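PDB 5DXN: trehalose-6-phosphate phosphatase from Neosartorya fumigata, which belongs to the trehalose-phosphatase family of the HAD superfamily and holds a magnesium ion at the strand ends of its main sheet. Local coordinates for residues A[23-28]-A[211-216]; A[19-24]-A[57-62]. All coordinates share one frame; numbering follows the deposited sequence.

Interaction 1: residues A[23-28]-A[211-216]; sequences FMFDYD and FVLCLG. With MG (magnesium ion), chain B.
Phe23 meets Phe211 and Leu213 where strands 23-26 and 211-216 run parallel, their axes 4.8 Å apart. Its CZ comes 3.5 Å from CE2 of Phe211, and the two ring planes stand at 48°. CD2 of Leu213 lies at the edge of the Phe23 ring. Met24 faces the other side of the sheet, together with Cys214. Its chain is straight at chi2 and bends at chi3 (-74°), which carries CE to within 3.9 Å of CG1 of Val212. The Met24 backbone is gripped at both ends: its N donates to O of Leu213 at 2.8 Å, and its O accepts from N of Leu215. Phe25 returns to the face of Phe23. Its CE1 packs 3.4 Å from CD1 of Leu215, and the two side chains lie alongside each other, pointing the same way. Asp26 N closes the ladder with a bond to O of Leu215. With CG of Asp26 anti to the backbone N (chi1 174°), the carboxylate is carried onward to the magnesium ion, which OD2 binds at 2.0 Å. Asp28 adds its backbone O to the metal at 2.0 Å, and its carboxylate turns to Arg68. Asp217, just past Gly216, and three waters complete six ligands. The layout fits the HAD-type DxDx(T/V) pattern at a strand end. Both carboxylate oxygens of Asp26 are engaged, OD2 by the metal and Thr30, OD1 by a metal-bound water and Lys190, which limits rotation of the group.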
ATOM      1  N   PHE A  23       7.986   7.583   6.377  1.00 12.63           N
ATOM      2  CA  PHE A  23       8.212   7.206   4.977  1.00 11.53           C
ATOM      3  C   PHE A  23       7.406   5.975   4.637  1.00 13.42           C
ATOM      4  O   PHE A  23       7.517   4.959   5.328  1.00 13.12           O
ATOM      5  CB  PHE A  23       9.694   6.912   4.720  1.00 13.31           C
ATOM      6  CG  PHE A  23      10.584   8.119   4.838  1.00 13.01           C
ATOM      7  CD1 PHE A  23      10.924   8.843   3.712  1.00 14.73           C
ATOM      8  CD2 PHE A  23      11.053   8.531   6.079  1.00 16.76           C
ATOM      9  CE1 PHE A  23      11.741   9.965   3.810  1.00 18.50           C
ATOM     10  CE2 PHE A  23      11.857   9.660   6.195  1.00 15.72           C
ATOM     11  CZ  PHE A  23      12.208  10.372   5.059  1.00 17.30           C
ATOM     12  N   MET A  24       6.636   6.035   3.557  1.00 12.44           N
ATOM     13  CA  MET A  24       5.889   4.855   3.114  1.00 12.85           C
ATOM     14  C   MET A  24       6.221   4.604   1.650  1.00 13.84           C
ATOM     15  O   MET A  24       5.851   5.388   0.768  1.00 16.32           O
ATOM     16  CB  MET A  24       4.384   5.060   3.345  1.00 13.29           C
ATOM     17  CG  MET A  24       4.055   5.253   4.803  1.00 14.66           C
ATOM     18  SD  MET A  24       2.317   5.496   5.190  1.00 21.05           S
ATOM     19  CE  MET A  24       2.060   7.164   4.621  1.00 19.69           C
ATOM     20  N   PHE A  25       6.977   3.540   1.397  1.00 12.17           N
ATOM     21  CA  PHE A  25       7.498   3.259   0.069  1.00 12.71           C
ATOM     22  C   PHE A  25       6.869   2.009  -0.500  1.00 16.50           C
ATOM     23  O   PHE A  25       7.014   0.945   0.097  1.00 14.79           O
ATOM     24  CB  PHE A  25       9.008   3.003   0.089  1.00 15.12           C
ATOM     25  CG  PHE A  25       9.842   4.154   0.565  1.00 16.51           C
ATOM     26  CD1 PHE A  25       9.555   5.444   0.206  1.00 21.55           C
ATOM     27  CD2 PHE A  25      10.940   3.922   1.352  1.00 19.23           C
ATOM     28  CE1 PHE A  25      10.368   6.505   0.659  1.00 21.06           C
ATOM     29  CE2 PHE A  25      11.753   4.962   1.793  1.00 17.25           C
ATOM     30  CZ  PHE A  25      11.471   6.241   1.440  1.00 19.93           C
ATOM     31  N   ASP A  26       6.217   2.122  -1.650  1.00 15.18           N
ATOM     32  CA  ASP A  26       5.986   0.948  -2.494  1.00 18.40           C
ATOM     33  C   ASP A  26       7.347   0.404  -2.940  1.00 17.66           C
ATOM     34  O   ASP A  26       8.318   1.165  -3.013  1.00 17.85           O
ATOM     35  CB  ASP A  26       5.124   1.323  -3.711  1.00 18.38           C
ATOM     36  CG  ASP A  26       4.974   0.180  -4.695  1.00 20.60           C
ATOM     37  OD1 ASP A  26       4.586  -0.911  -4.259  1.00 21.51           O
ATOM     38  OD2 ASP A  26       5.259   0.385  -5.892  1.00 19.90           O
ATOM     39  N   TYR A  27       7.432  -0.901  -3.221  1.00 17.25           N
ATOM     40  CA  TYR A  27       8.682  -1.477  -3.702  1.00 19.31           C
ATOM     41  C   TYR A  27       8.784  -1.508  -5.226  1.00 19.69           C
ATOM     42  O   TYR A  27       9.483  -0.704  -5.823  1.00 22.28           O
ATOM     43  CB  TYR A  27       8.868  -2.891  -3.160  1.00 20.06           C
ATOM     44  CG  TYR A  27      10.181  -3.464  -3.615  1.00 23.32           C
ATOM     45  CD1 TYR A  27      11.372  -2.929  -3.156  1.00 24.45           C
ATOM     46  CD2 TYR A  27      10.232  -4.506  -4.524  1.00 26.19           C
ATOM     47  CE1 TYR A  27      12.597  -3.436  -3.576  1.00 30.05           C
ATOM     48  CE2 TYR A  27      11.447  -5.022  -4.949  1.00 25.20           C
ATOM     49  CZ  TYR A  27      12.618  -4.486  -4.472  1.00 29.93           C
ATOM     50  OH  TYR A  27      13.818  -5.000  -4.898  1.00 31.92           O
ATOM     51  N   ASP A  28       8.052  -2.420  -5.864  1.00 22.19           N
ATOM     52  CA  ASP A  28       8.200  -2.600  -7.305  1.00 24.77           C
ATOM     53  C   ASP A  28       7.777  -1.387  -8.124  1.00 24.66           C
ATOM     54  O   ASP A  28       6.656  -0.892  -7.970  1.00 26.62           O
ATOM     55  CB  ASP A  28       7.400  -3.825  -7.755  1.00 22.24           C
ATOM     56  CG  ASP A  28       8.088  -5.128  -7.386  1.00 27.82           C
ATOM     57  OD1 ASP A  28       9.157  -5.411  -7.973  1.00 32.08           O
ATOM     58  OD2 ASP A  28       7.569  -5.857  -6.505  1.00 28.24           O
ATOM     59  N   PHE A 211       6.690  15.332   8.809  1.00 17.54           N
ATOM     60  CA  PHE A 211       7.179  15.042   7.456  1.00 16.40           C
ATOM     61  C   PHE A 211       6.685  13.662   7.075  1.00 15.98           C
ATOM     62  O   PHE A 211       6.968  12.704   7.781  1.00 14.22           O
ATOM     63  CB  PHE A 211       8.697  15.099   7.392  1.00 15.91           C
ATOM     64  CG  PHE A 211       9.302  14.756   6.035  1.00 13.62           C
ATOM     65  CD1 PHE A 211       9.667  15.763   5.161  1.00 12.58           C
ATOM     66  CD2 PHE A 211       9.509  13.437   5.646  1.00 11.39           C
ATOM     67  CE1 PHE A 211      10.243  15.479   3.935  1.00 13.89           C
ATOM     68  CE2 PHE A 211      10.097  13.138   4.418  1.00 13.09           C
ATOM     69  CZ  PHE A 211      10.452  14.171   3.547  1.00 17.04           C
ATOM     70  N   VAL A 212       5.959  13.579   5.974  1.00 13.03           N
ATOM     71  CA  VAL A 212       5.493  12.295   5.450  1.00 14.69           C
ATOM     72  C   VAL A 212       5.844  12.223   3.973  1.00 13.85           C
ATOM     73  O   VAL A 212       5.511  13.132   3.220  1.00 15.31           O
ATOM     74  CB  VAL A 212       3.989  12.122   5.608  1.00 14.75           C
ATOM     75  CG1 VAL A 212       3.575  10.738   5.051  1.00 16.09           C
ATOM     76  CG2 VAL A 212       3.576  12.243   7.043  1.00 16.29           C
ATOM     77  N   LEU A 213       6.562  11.186   3.572  1.00 12.89           N
ATOM     78  CA  LEU A 213       6.877  10.966   2.161  1.00 13.39           C
ATOM     79  C   LEU A 213       6.294   9.636   1.749  1.00 13.48           C
ATOM     80  O   LEU A 213       6.617   8.590   2.331  1.00 14.35           O
ATOM     81  CB  LEU A 213       8.397  10.996   1.913  1.00 14.88           C
ATOM     82  CG  LEU A 213       8.858  10.644   0.494  1.00 14.63           C
ATOM     83  CD1 LEU A 213       8.219  11.626  -0.567  1.00 15.64           C
ATOM     84  CD2 LEU A 213      10.378  10.649   0.388  1.00 16.16           C
ATOM     85  N   CYS A 214       5.426   9.678   0.754  1.00 10.79           N
ATOM     86  CA  CYS A 214       4.689   8.489   0.356  1.00 12.25           C
ATOM     87  C   CYS A 214       4.878   8.338  -1.147  1.00 16.25           C
ATOM     88  O   CYS A 214       4.557   9.259  -1.897  1.00 14.68           O
ATOM     89  CB  CYS A 214       3.228   8.646   0.748  1.00 12.83           C
ATOM     90  SG  CYS A 214       2.217   7.282   0.184  1.00 21.05           S
ATOM     91  N   LEU A 215       5.432   7.201  -1.572  1.00 13.69           N
ATOM     92  CA  LEU A 215       5.869   6.990  -2.952  1.00 12.72           C
ATOM     93  C   LEU A 215       5.280   5.728  -3.561  1.00 13.40           C
ATOM     94  O   LEU A 215       5.314   4.676  -2.933  1.00 15.65           O
ATOM     95  CB  LEU A 215       7.402   6.890  -3.016  1.00 15.56           C
ATOM     96  CG  LEU A 215       8.207   8.179  -2.898  1.00 18.77           C
ATOM     97  CD1 LEU A 215       9.555   7.924  -2.280  1.00 19.79           C
ATOM     98  CD2 LEU A 215       8.444   8.719  -4.283  1.00 23.42           C
ATOM     99  N   GLY A 216       4.755   5.818  -4.783  1.00 14.17           N
ATOM    100  CA  GLY A 216       4.330   4.610  -5.478  1.00 16.36           C
ATOM    101  C   GLY A 216       4.148   4.881  -6.959  1.00 17.65           C
ATOM    102  O   GLY A 216       4.125   6.037  -7.366  1.00 18.75           O
TER
HETATM  103 MG    MG B 301       4.706  -0.635  -7.498  1.00 19.21          MG
HETATM  104  O   HOH W   1       4.550  -2.504  -6.607  1.00 27.00           O
HETATM  105  O   HOH W   2       2.735  -0.315  -7.118  1.00 23.93           O
HETATM  106  O   HOH W   3       4.302  -1.442  -9.405  1.00 29.42           O

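Interaction 2: residues A[19-24]-A[57-62]; sequences RKRLFM and DPRNAV
Arg21 reaches across to Asp57, Arg59 and Asn60 with an arm extended from CG to NE. Its NH1 donates to OD1 of Asn60 at 2.8 Å and to OD2 of Asp57 at 3.1 Å. Both acceptors lie close to the guanidinium plane. The Asp57 bond is a salt bridge, but NH1 meets that carboxylate from above its plane, and the two planes stand 80° apart. A water joins NH2 of Arg21 to the same OD2. Arg59 bends at chi3 (-104°), and NH2 of Arg21 sits over the centre of its guanidinium, 3.3 Å from CZ of Arg59. Asp57 OD1 takes the backbone N of Arg59 in an Asx turn, within the type I turn 57-60. Asn60 OD1 also lies at the edge of the Phe23 ring. On the other face of the sheet, CD1 of Leu22 touches CB of Ala61 at 4.0 Å. The strands run parallel; backbone bonds link Arg21 N to Arg59 O, Ala61 N to Arg21 O, and Phe23 N to Ala61 O. Tyr15 of helix 8-17 lies against Arg21 as a cation-pi partner, and its backbone O accepts from NE. Leu22 packs on Val198 of helix 190-199. In the sheet, strand 21-26 lies between 60-65 and 211-216.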
ATOM      1  N   ARG A  19      10.635  16.938  13.431  1.00 25.67           N
ATOM      2  CA  ARG A  19      11.146  16.163  14.563  1.00 29.92           C
ATOM      3  C   ARG A  19      10.790  14.675  14.492  1.00 26.55           C
ATOM      4  O   ARG A  19      11.508  13.838  15.055  1.00 27.90           O
ATOM      5  CB  ARG A  19      10.631  16.747  15.879  1.00 30.21           C
ATOM      6  CG  ARG A  19      11.187  18.130  16.189  1.00 33.79           C
ATOM      7  CD  ARG A  19      10.539  18.706  17.436  1.00 38.83           C
ATOM      8  NE  ARG A  19       9.123  19.007  17.234  1.00 44.83           N
ATOM      9  CZ  ARG A  19       8.294  19.359  18.213  1.00 47.28           C
ATOM     10  NH1 ARG A  19       8.741  19.435  19.463  1.00 46.82           N
ATOM     11  NH2 ARG A  19       7.021  19.623  17.948  1.00 48.87           N
ATOM     12  N   LYS A  20       9.674  14.363  13.839  1.00 24.47           N
ATOM     13  CA  LYS A  20       9.275  12.985  13.519  1.00 19.56           C
ATOM     14  C   LYS A  20       8.961  12.912  12.032  1.00 18.09           C
ATOM     15  O   LYS A  20       8.278  13.795  11.491  1.00 18.08           O
ATOM     16  CB  LYS A  20       8.038  12.532  14.298  1.00 27.46           C
ATOM     17  CG  LYS A  20       8.098  12.607  15.814  1.00 31.95           C
ATOM     18  CD  LYS A  20       6.681  12.398  16.345  1.00 30.44           C
ATOM     19  CE  LYS A  20       6.648  11.973  17.799  1.00 37.26           C
ATOM     20  NZ  LYS A  20       5.275  11.538  18.169  1.00 36.17           N
ATOM     21  N   ARG A  21       9.416  11.848  11.384  1.00 16.03           N
ATOM     22  CA  ARG A  21       9.202  11.678   9.951  1.00 15.07           C
ATOM     23  C   ARG A  21       8.673  10.297   9.635  1.00 13.71           C
ATOM     24  O   ARG A  21       9.053   9.337  10.288  1.00 15.38           O
ATOM     25  CB  ARG A  21      10.488  11.900   9.179  1.00 14.83           C
ATOM     26  CG  ARG A  21      11.335  13.055   9.722  1.00 16.81           C
ATOM     27  CD  ARG A  21      12.385  13.363   8.766  1.00 20.58           C
ATOM     28  NE  ARG A  21      13.322  14.371   9.296  1.00 21.13           N
ATOM     29  CZ  ARG A  21      14.473  14.095   9.902  1.00 21.81           C
ATOM     30  NH1 ARG A  21      14.876  12.841  10.069  1.00 20.78           N
ATOM     31  NH2 ARG A  21      15.240  15.099  10.317  1.00 21.15           N
ATOM     32  N   LEU A  22       7.797  10.225   8.634  1.00 13.47           N
ATOM     33  CA  LEU A  22       7.208   8.950   8.219  1.00 14.17           C
ATOM     34  C   LEU A  22       7.431   8.735   6.724  1.00 13.35           C
ATOM     35  O   LEU A  22       7.106   9.601   5.906  1.00 15.90           O
ATOM     36  CB  LEU A  22       5.722   8.934   8.561  1.00 13.01           C
ATOM     37  CG  LEU A  22       4.895   7.780   8.012  1.00 12.78           C
ATOM     38  CD1 LEU A  22       5.414   6.462   8.596  1.00 14.05           C
ATOM     39  CD2 LEU A  22       3.426   7.975   8.350  1.00 16.66           C
ATOM     40  N   PHE A  23       7.986   7.583   6.377  1.00 12.63           N
ATOM     41  CA  PHE A  23       8.212   7.206   4.977  1.00 11.53           C
ATOM     42  C   PHE A  23       7.406   5.975   4.637  1.00 13.42           C
ATOM     43  O   PHE A  23       7.517   4.959   5.328  1.00 13.12           O
ATOM     44  CB  PHE A  23       9.694   6.912   4.720  1.00 13.31           C
ATOM     45  CG  PHE A  23      10.584   8.119   4.838  1.00 13.01           C
ATOM     46  CD1 PHE A  23      10.924   8.843   3.712  1.00 14.73           C
ATOM     47  CD2 PHE A  23      11.053   8.531   6.079  1.00 16.76           C
ATOM     48  CE1 PHE A  23      11.741   9.965   3.810  1.00 18.50           C
ATOM     49  CE2 PHE A  23      11.857   9.660   6.195  1.00 15.72           C
ATOM     50  CZ  PHE A  23      12.208  10.372   5.059  1.00 17.30           C
ATOM     51  N   MET A  24       6.636   6.035   3.557  1.00 12.44           N
ATOM     52  CA  MET A  24       5.889   4.855   3.114  1.00 12.85           C
ATOM     53  C   MET A  24       6.221   4.604   1.650  1.00 13.84           C
ATOM     54  O   MET A  24       5.851   5.388   0.768  1.00 16.32           O
ATOM     55  CB  MET A  24       4.384   5.060   3.345  1.00 13.29           C
ATOM     56  CG  MET A  24       4.055   5.253   4.803  1.00 14.66           C
ATOM     57  SD  MET A  24       2.317   5.496   5.190  1.00 21.05           S
ATOM     58  CE  MET A  24       2.060   7.164   4.621  1.00 19.69           C
ATOM     59  N   ASP A  57      18.301   6.672  11.324  1.00 20.95           N
ATOM     60  CA  ASP A  57      17.871   7.862  12.053  1.00 18.72           C
ATOM     61  C   ASP A  57      16.603   7.542  12.831  1.00 26.38           C
ATOM     62  O   ASP A  57      15.590   7.191  12.231  1.00 20.29           O
ATOM     63  CB  ASP A  57      17.651   9.022  11.062  1.00 19.20           C
ATOM     64  CG  ASP A  57      17.338  10.344  11.734  1.00 23.46           C
ATOM     65  OD1 ASP A  57      16.949  10.362  12.919  1.00 25.28           O
ATOM     66  OD2 ASP A  57      17.453  11.393  11.043  1.00 28.78           O
ATOM     67  N   PRO A  58      16.646   7.652  14.172  1.00 23.72           N
ATOM     68  CA  PRO A  58      15.470   7.288  14.974  1.00 24.39           C
ATOM     69  C   PRO A  58      14.310   8.272  14.847  1.00 23.25           C
ATOM     70  O   PRO A  58      13.214   7.959  15.308  1.00 27.53           O
ATOM     71  CB  PRO A  58      16.016   7.285  16.409  1.00 26.33           C
ATOM     72  CG  PRO A  58      17.127   8.268  16.369  1.00 27.38           C
ATOM     73  CD  PRO A  58      17.771   8.090  15.021  1.00 24.16           C
ATOM     74  N   ARG A  59      14.546   9.432  14.240  1.00 21.18           N
ATOM     75  CA  ARG A  59      13.453  10.345  13.903  1.00 19.57           C
ATOM     76  C   ARG A  59      12.582   9.762  12.789  1.00 18.35           C
ATOM     77  O   ARG A  59      11.433  10.163  12.634  1.00 20.06           O
ATOM     78  CB  ARG A  59      13.990  11.716  13.468  1.00 24.23           C
ATOM     79  CG  ARG A  59      14.569  12.584  14.601  1.00 25.99           C
ATOM     80  CD  ARG A  59      14.487  14.075  14.223  1.00 28.53           C
ATOM     81  NE  ARG A  59      15.767  14.649  13.822  1.00 38.79           N
ATOM     82  CZ  ARG A  59      15.943  15.915  13.435  1.00 41.30           C
ATOM     83  NH1 ARG A  59      14.917  16.760  13.376  1.00 37.78           N
ATOM     84  NH2 ARG A  59      17.153  16.337  13.096  1.00 42.21           N
ATOM     85  N   ASN A  60      13.146   8.847  12.007  1.00 14.89           N
ATOM     86  CA  ASN A  60      12.440   8.297  10.847  1.00 16.64           C
ATOM     87  C   ASN A  60      11.726   6.984  11.134  1.00 17.22           C
ATOM     88  O   ASN A  60      12.302   6.086  11.756  1.00 19.49           O
ATOM     89  CB  ASN A  60      13.416   8.077   9.695  1.00 14.27           C
ATOM     90  CG  ASN A  60      14.038   9.376   9.214  1.00 16.02           C
ATOM     91  OD1 ASN A  60      13.495  10.455   9.450  1.00 16.56           O
ATOM     92  ND2 ASN A  60      15.138   9.275   8.516  1.00 16.75           N
ATOM     93  N   ALA A  61      10.487   6.876  10.669  1.00 13.99           N
ATOM     94  CA  ALA A  61       9.772   5.587  10.628  1.00 16.28           C
ATOM     95  C   ALA A  61       9.693   5.209   9.163  1.00 16.34           C
ATOM     96  O   ALA A  61       9.074   5.940   8.375  1.00 17.39           O
ATOM     97  CB  ALA A  61       8.380   5.697  11.245  1.00 18.24           C
ATOM     98  N   VAL A  62      10.364   4.132   8.771  1.00 13.90           N
ATOM     99  CA  VAL A  62      10.479   3.812   7.352  1.00 12.10           C
ATOM    100  C   VAL A  62       9.763   2.500   7.062  1.00 13.40           C
ATOM    101  O   VAL A  62      10.141   1.478   7.636  1.00 15.18           O
ATOM    102  CB  VAL A  62      11.926   3.721   6.925  1.00 13.98           C
ATOM    103  CG1 VAL A  62      12.051   3.384   5.436  1.00 16.67           C
ATOM    104  CG2 VAL A  62      12.659   5.037   7.260  1.00 14.11           C
TER
HETATM  105  O   HOH W   4      17.952  14.071  11.367  1.00 35.79           O

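How the interactions relate
Both interactions use strand 21-26 and share Phe23 and Met24. In the mixed sheet this strand lies between 211-216, its partner in interaction 1, and 60-65, its partner in interaction 2. The contact centres are about 11 Å apart. Leu22 joins them: its N is 2.7 Å from O of Phe211 and its O is 2.9 Å from N of Leu213, both probable hydrogen bonds. Interaction 2 holds the start of the strand, where charged side chains gather beside helix 8-17. Interaction 1 follows it to the other end, where Asp26 and Asp28 bind magnesium. NH1 of Arg21, in the salt bridge of interaction 2, lies 24.4 Å from the magnesium ion.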